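Side-chain contacts in putative S41 protease (Bacteroides fragilis NCTC 9343, PDB 3K50), which is probably a serine peptidase of family S41, joining a PDZ-like domain to a protease domain of the ClpP/crotonase type, though its substrates are unknown: residues L80-V83 / A89-A92; G141-V146 / S374-Y379. All coordinates share one frame; numbering follows the deposited sequence. Where two conformers were deposited one is given.

Contact 1: L80-V83 / A89-A92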
loop_
_atom_site.group_PDB
_atom_site.type_symbol
_atom_site.label_atom_id
_atom_site.label_comp_id
_atom_site.label_asym_id
_atom_site.label_seq_id
_atom_site.Cartn_x
_atom_site.Cartn_y
_atom_site.Cartn_z
ATOM N N LEU A 80 4.169 12.366 -13.625
ATOM C CA LEU A 80 4.513 13.327 -14.692
ATOM C C LEU A 80 4.879 14.702 -14.164
ATOM O O LEU A 80 4.255 15.190 -13.216
ATOM C CB LEU A 80 3.325 13.543 -15.629
ATOM C CG LEU A 80 2.917 12.346 -16.429
ATOM C CD1 LEU A 80 1.938 12.772 -17.510
ATOM C CD2 LEU A 80 4.152 11.701 -17.045
ATOM N N TYR A 81 5.895 15.299 -14.778
ATOM C CA TYR A 81 6.341 16.659 -14.492
ATOM C C TYR A 81 6.509 17.350 -15.822
ATOM O O TYR A 81 7.080 16.777 -16.752
ATOM C CB TYR A 81 7.704 16.690 -13.776
ATOM C CG TYR A 81 7.640 16.266 -12.364
ATOM C CD1 TYR A 81 7.507 14.921 -12.037
ATOM C CD2 TYR A 81 7.703 17.193 -11.327
ATOM C CE1 TYR A 81 7.415 14.514 -10.742
ATOM C CE2 TYR A 81 7.588 16.782 -10.008
ATOM C CZ TYR A 81 7.472 15.427 -9.731
ATOM O OH TYR A 81 7.400 14.977 -8.438
ATOM N N LYS A 82 6.054 18.594 -15.901
ATOM C CA LYS A 82 6.125 19.396 -17.123
ATOM C C LYS A 82 7.573 19.617 -17.571
ATOM O O LYS A 82 8.435 19.894 -16.734
ATOM C CB LYS A 82 5.465 20.750 -16.851
ATOM C CG LYS A 82 5.083 21.549 -18.069
ATOM C CD LYS A 82 3.737 21.094 -18.587
ATOM C CE LYS A 82 3.343 21.865 -19.830
ATOM N NZ LYS A 82 1.913 21.635 -20.175
ATOM N N VAL A 83 7.841 19.479 -18.875
ATOM C CA VAL A 83 9.184 19.683 -19.443
ATOM C C VAL A 83 9.509 21.183 -19.668
ATOM O O VAL A 83 8.604 22.000 -19.947
ATOM C CB VAL A 83 9.373 18.912 -20.784
ATOM C CG1 VAL A 83 10.700 19.303 -21.509
ATOM C CG2 VAL A 83 9.343 17.445 -20.558
ATOM N N ALA A 89 4.843 18.641 -23.521
ATOM C CA ALA A 89 5.705 17.543 -23.019
ATOM C C ALA A 89 5.888 17.412 -21.495
ATOM O O ALA A 89 5.802 18.382 -20.716
ATOM C CB ALA A 89 7.085 17.573 -23.730
ATOM N N TYR A 90 6.130 16.171 -21.089
ATOM C CA TYR A 90 6.307 15.839 -19.681
ATOM C C TYR A 90 7.375 14.805 -19.554
ATOM O O TYR A 90 7.583 14.034 -20.465
ATOM C CB TYR A 90 5.028 15.239 -19.098
ATOM C CG TYR A 90 3.861 16.175 -19.013
ATOM C CD1 TYR A 90 3.054 16.444 -20.125
ATOM C CD2 TYR A 90 3.530 16.761 -17.799
ATOM C CE1 TYR A 90 1.968 17.326 -20.015
ATOM C CE2 TYR A 90 2.486 17.614 -17.683
ATOM C CZ TYR A 90 1.719 17.914 -18.788
ATOM O OH TYR A 90 0.670 18.758 -18.599
ATOM N N ASN A 91 8.043 14.805 -18.408
ATOM C CA ASN A 91 9.010 13.770 -18.032
ATOM C C ASN A 91 8.343 12.885 -16.984
ATOM O O ASN A 91 7.653 13.395 -16.104
ATOM C CB ASN A 91 10.282 14.388 -17.466
ATOM C CG ASN A 91 11.096 15.092 -18.512
ATOM O OD1 ASN A 91 11.249 14.593 -19.605
ATOM N ND2 ASN A 91 11.664 16.255 -18.161
ATOM N N ALA A 92 8.531 11.566 -17.083
ATOM C CA ALA A 92 7.949 10.627 -16.130
ATOM C C ALA A 92 8.986 10.125 -15.089
ATOM O O ALA A 92 9.907 9.372 -15.428
ATOM C CB ALA A 92 7.294 9.438 -16.861
HETATM O O HOH W 1 10.749 17.914 -15.784
#
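Tyr81 and Asn91 form the hydrogen-bonded pair of an antiparallel beta hairpin, strands 76-82 and 90-97, which begins a five-stranded antiparallel sheet, part of which corresponds to the PDZ-like sequence family. Tyr81 N gives its proton to Asn91 O at 2.9 Å, and Asn91 N returns a shorter bond of 2.7 Å to Tyr81 O. A third rung, Val83 N to Ala89 O (3.0 Å), lies beyond the end of strand 76-82 and is straight at the hydrogen (169°).

Leu80 crosses the Tyr90 ring at about a right angle: Leu80 CB approaches Tyr90 CD2 at 3.9 Å, while the CD2 branch of Leu80 meets Ala92 CB on the face of the sheet those two residues share. Lys82 reaches the same ring from farther along the strand. Its CG lies anti to the backbone N (chi1 -163°) and the chain bends at chi2, laying Lys82 CD beside CE2 and CZ of Tyr90, 3.8 Å from the latter. Lys82 NZ stands 3.5 Å from Tyr90 OH, but its hydrogen bond goes to Asp87 O in the turn.

Val83 CG2 packs 3.4 Å from Tyr90 C and also meets the side-chain amide of Asn91. The Asn91 side chain touches Trp113 and Met115 of strand 113-117, and Trp113 also meets the Tyr81 ring edge-to-face; Tyr81 and Asn91 thus share Trp113 as a neighbour on that strand. A water accepts from Asn91 ND2 at 3.0 Å and donates to Lys82 O, linking the asparagine amide to the end of the opposing strand.

Contact 2: G141-V146 / S374-Y379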
loop_
_atom_site.group_PDB
_atom_site.type_symbol
_atom_site.label_atom_id
_atom_site.label_comp_id
_atom_site.label_asym_id
_atom_site.label_seq_id
_atom_site.Cartn_x
_atom_site.Cartn_y
_atom_site.Cartn_z
ATOM N N GLY A 141 16.588 9.972 -18.106
ATOM C CA GLY A 141 17.342 11.053 -17.457
ATOM C C GLY A 141 17.413 10.890 -15.949
ATOM O O GLY A 141 16.882 9.926 -15.418
ATOM N N VAL A 142 18.086 11.841 -15.283
ATOM C CA VAL A 142 18.167 11.924 -13.828
ATOM C C VAL A 142 18.090 13.388 -13.428
ATOM O O VAL A 142 18.368 14.273 -14.243
ATOM C CB VAL A 142 19.456 11.329 -13.265
ATOM C CG1 VAL A 142 19.490 9.819 -13.496
ATOM C CG2 VAL A 142 20.684 12.026 -13.878
ATOM N N TYR A 143 17.610 13.661 -12.223
ATOM C CA TYR A 143 17.557 15.028 -11.725
ATOM C C TYR A 143 18.962 15.393 -11.262
ATOM O O TYR A 143 19.573 14.654 -10.484
ATOM C CB TYR A 143 16.581 15.165 -10.574
ATOM C CG TYR A 143 16.402 16.567 -10.050
ATOM C CD1 TYR A 143 15.545 17.479 -10.687
ATOM C CD2 TYR A 143 17.047 16.982 -8.889
ATOM C CE1 TYR A 143 15.364 18.796 -10.188
ATOM C CE2 TYR A 143 16.870 18.286 -8.381
ATOM C CZ TYR A 143 16.027 19.192 -9.045
ATOM O OH TYR A 143 15.868 20.478 -8.527
ATOM N N LYS A 144 19.477 16.515 -11.762
ATOM C CA LYS A 144 20.786 17.023 -11.371
ATOM C C LYS A 144 20.715 18.498 -10.942
ATOM O O LYS A 144 19.978 19.281 -11.537
ATOM C CB LYS A 144 21.782 16.931 -12.535
ATOM C CG LYS A 144 22.220 15.530 -12.960
ATOM N N GLU A 145 21.521 18.858 -9.943
ATOM C CA GLU A 145 21.679 20.246 -9.462
ATOM C C GLU A 145 23.055 20.791 -9.847
ATOM O O GLU A 145 24.042 20.065 -9.840
ATOM C CB GLU A 145 21.557 20.349 -7.949
ATOM C CG GLU A 145 20.152 20.100 -7.438
ATOM C CD GLU A 145 20.070 20.145 -5.922
ATOM O OE1 GLU A 145 20.846 19.425 -5.248
ATOM O OE2 GLU A 145 19.207 20.892 -5.415
ATOM N N VAL A 146 23.097 22.081 -10.169
ATOM C CA VAL A 146 24.340 22.774 -10.521
ATOM C C VAL A 146 24.400 24.118 -9.787
ATOM O O VAL A 146 23.383 24.817 -9.705
ATOM C CB VAL A 146 24.466 22.980 -12.044
ATOM C CG1 VAL A 146 25.675 23.823 -12.346
ATOM C CG2 VAL A 146 24.539 21.609 -12.752
ATOM N N SER A 374 8.803 16.838 -2.896
ATOM C CA SER A 374 9.486 18.151 -2.707
ATOM C C SER A 374 11.022 18.060 -2.671
ATOM O O SER A 374 11.713 19.083 -2.705
ATOM C CB SER A 374 8.989 18.834 -1.418
ATOM O OG SER A 374 7.634 19.238 -1.539
ATOM N N TYR A 375 11.551 16.835 -2.659
ATOM C CA TYR A 375 12.959 16.606 -2.524
ATOM C C TYR A 375 13.460 15.749 -3.691
ATOM O O TYR A 375 13.876 14.591 -3.493
ATOM C CB TYR A 375 13.208 15.870 -1.203
ATOM C CG TYR A 375 12.850 16.571 0.077
ATOM C CD1 TYR A 375 11.554 16.560 0.569
ATOM C CD2 TYR A 375 13.827 17.200 0.829
ATOM C CE1 TYR A 375 11.257 17.211 1.756
ATOM C CE2 TYR A 375 13.546 17.825 2.011
ATOM C CZ TYR A 375 12.264 17.853 2.471
ATOM O OH TYR A 375 12.059 18.494 3.692
ATOM N N LEU A 376 13.480 16.346 -4.867
ATOM C CA LEU A 376 13.853 15.611 -6.079
ATOM C C LEU A 376 15.289 15.132 -6.081
ATOM O O LEU A 376 15.564 14.034 -6.555
ATOM C CB LEU A 376 13.547 16.445 -7.334
ATOM C CG LEU A 376 12.053 16.713 -7.569
ATOM C CD1 LEU A 376 11.858 17.517 -8.874
ATOM C CD2 LEU A 376 11.196 15.449 -7.567
ATOM N N SER A 377 16.198 15.901 -5.492
ATOM C CA SER A 377 17.608 15.490 -5.447
ATOM C C SER A 377 17.854 14.232 -4.576
ATOM O O SER A 377 18.864 13.518 -4.754
ATOM C CB SER A 377 18.477 16.638 -4.982
ATOM O OG SER A 377 18.354 16.784 -3.579
ATOM N N THR A 378 16.970 13.948 -3.632
ATOM C CA THR A 378 17.065 12.705 -2.869
ATOM C C THR A 378 15.898 11.671 -3.159
ATOM O O THR A 378 15.625 10.781 -2.350
ATOM C CB THR A 378 17.208 12.974 -1.380
ATOM O OG1 THR A 378 16.174 13.855 -0.962
ATOM C CG2 THR A 378 18.586 13.619 -1.072
ATOM N N TYR A 379 15.228 11.803 -4.298
ATOM C CA TYR A 379 14.233 10.807 -4.747
ATOM C C TYR A 379 15.064 9.645 -5.326
ATOM O O TYR A 379 15.530 9.706 -6.472
ATOM C CB TYR A 379 13.325 11.448 -5.766
ATOM C CG TYR A 379 12.021 10.741 -6.001
ATOM C CD1 TYR A 379 11.952 9.619 -6.777
ATOM C CD2 TYR A 379 10.847 11.222 -5.435
ATOM C CE1 TYR A 379 10.748 8.992 -7.005
ATOM C CE2 TYR A 379 9.620 10.587 -5.656
ATOM C CZ TYR A 379 9.582 9.482 -6.431
ATOM O OH TYR A 379 8.373 8.865 -6.692
HETATM O O HOH W 2 20.240 15.052 -7.562
HETATM O O HOH W 3 20.277 19.107 -2.837
#
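Tyr143 meets Leu376 in a CH-pi contact that joins the long strand 136-146, in the five-stranded antiparallel sheet that corresponds in part to the PDZ-like sequence family, to a short 3-10 turn in the loop between strand 368-369 and helix 388-398. Leu376 CB sits over the middle of the Tyr143 ring, 3.7 Å from the centroid and only 5° off the ring normal. The phenol is brought there by a chi1 of -177°, which sets CG opposite the backbone N and places the ring face against Leu376 CB. The two side chains cross at about a right angle, and Leu376 CD1 extends the apolar contact along the CD1-CE1 side of the ring, 4.0 Å from Tyr143 CE1. Leu376 also packs on Leu93 of strand 90-97.

Van der Waals contact continues into the next residue. Ser377 N lies 3.7 Å from Tyr143 CD2, in an oblique position, and Glu145 OE1 comes to 3.7 Å from Ser377 CB. Two backbone bonds, Tyr379 N to Leu376 O and Thr378 N to Tyr375 O, run within the turn.

No direct hydrogen bond crosses the contact; water supplies the polar links at this surface site. One water donates to Tyr143 O and, weakly, to Ser377 O. The second lies between the side chains: it is unusually close to Glu145 OE1, so the geometry of that bond is doubtful, and it is hydrogen-bonded to the serine hydroxyl, with Ser377 OG 3.1 Å from the water oxygen.

Overall arrangement
From the N terminus, the chain runs along strand 76-82, turns and comes back along strand 90-97; contact 1 closes this short loop of five residues. It then passes through strand 113-117 to strand 136-146, crosses the peptidase family S41 region and returns in segment 374-379, in the loop after strand 368-369, where contact 2 closes a loop of 227 residues. The two closures are in series, neither nested nor crossed. Contact 1 lies within the five-stranded sheet, whereas contact 2 ties that sheet to a loop late in the chain. Their centres are 14 Å apart, and they touch where Tyr81 OH packs against Leu376 CD2.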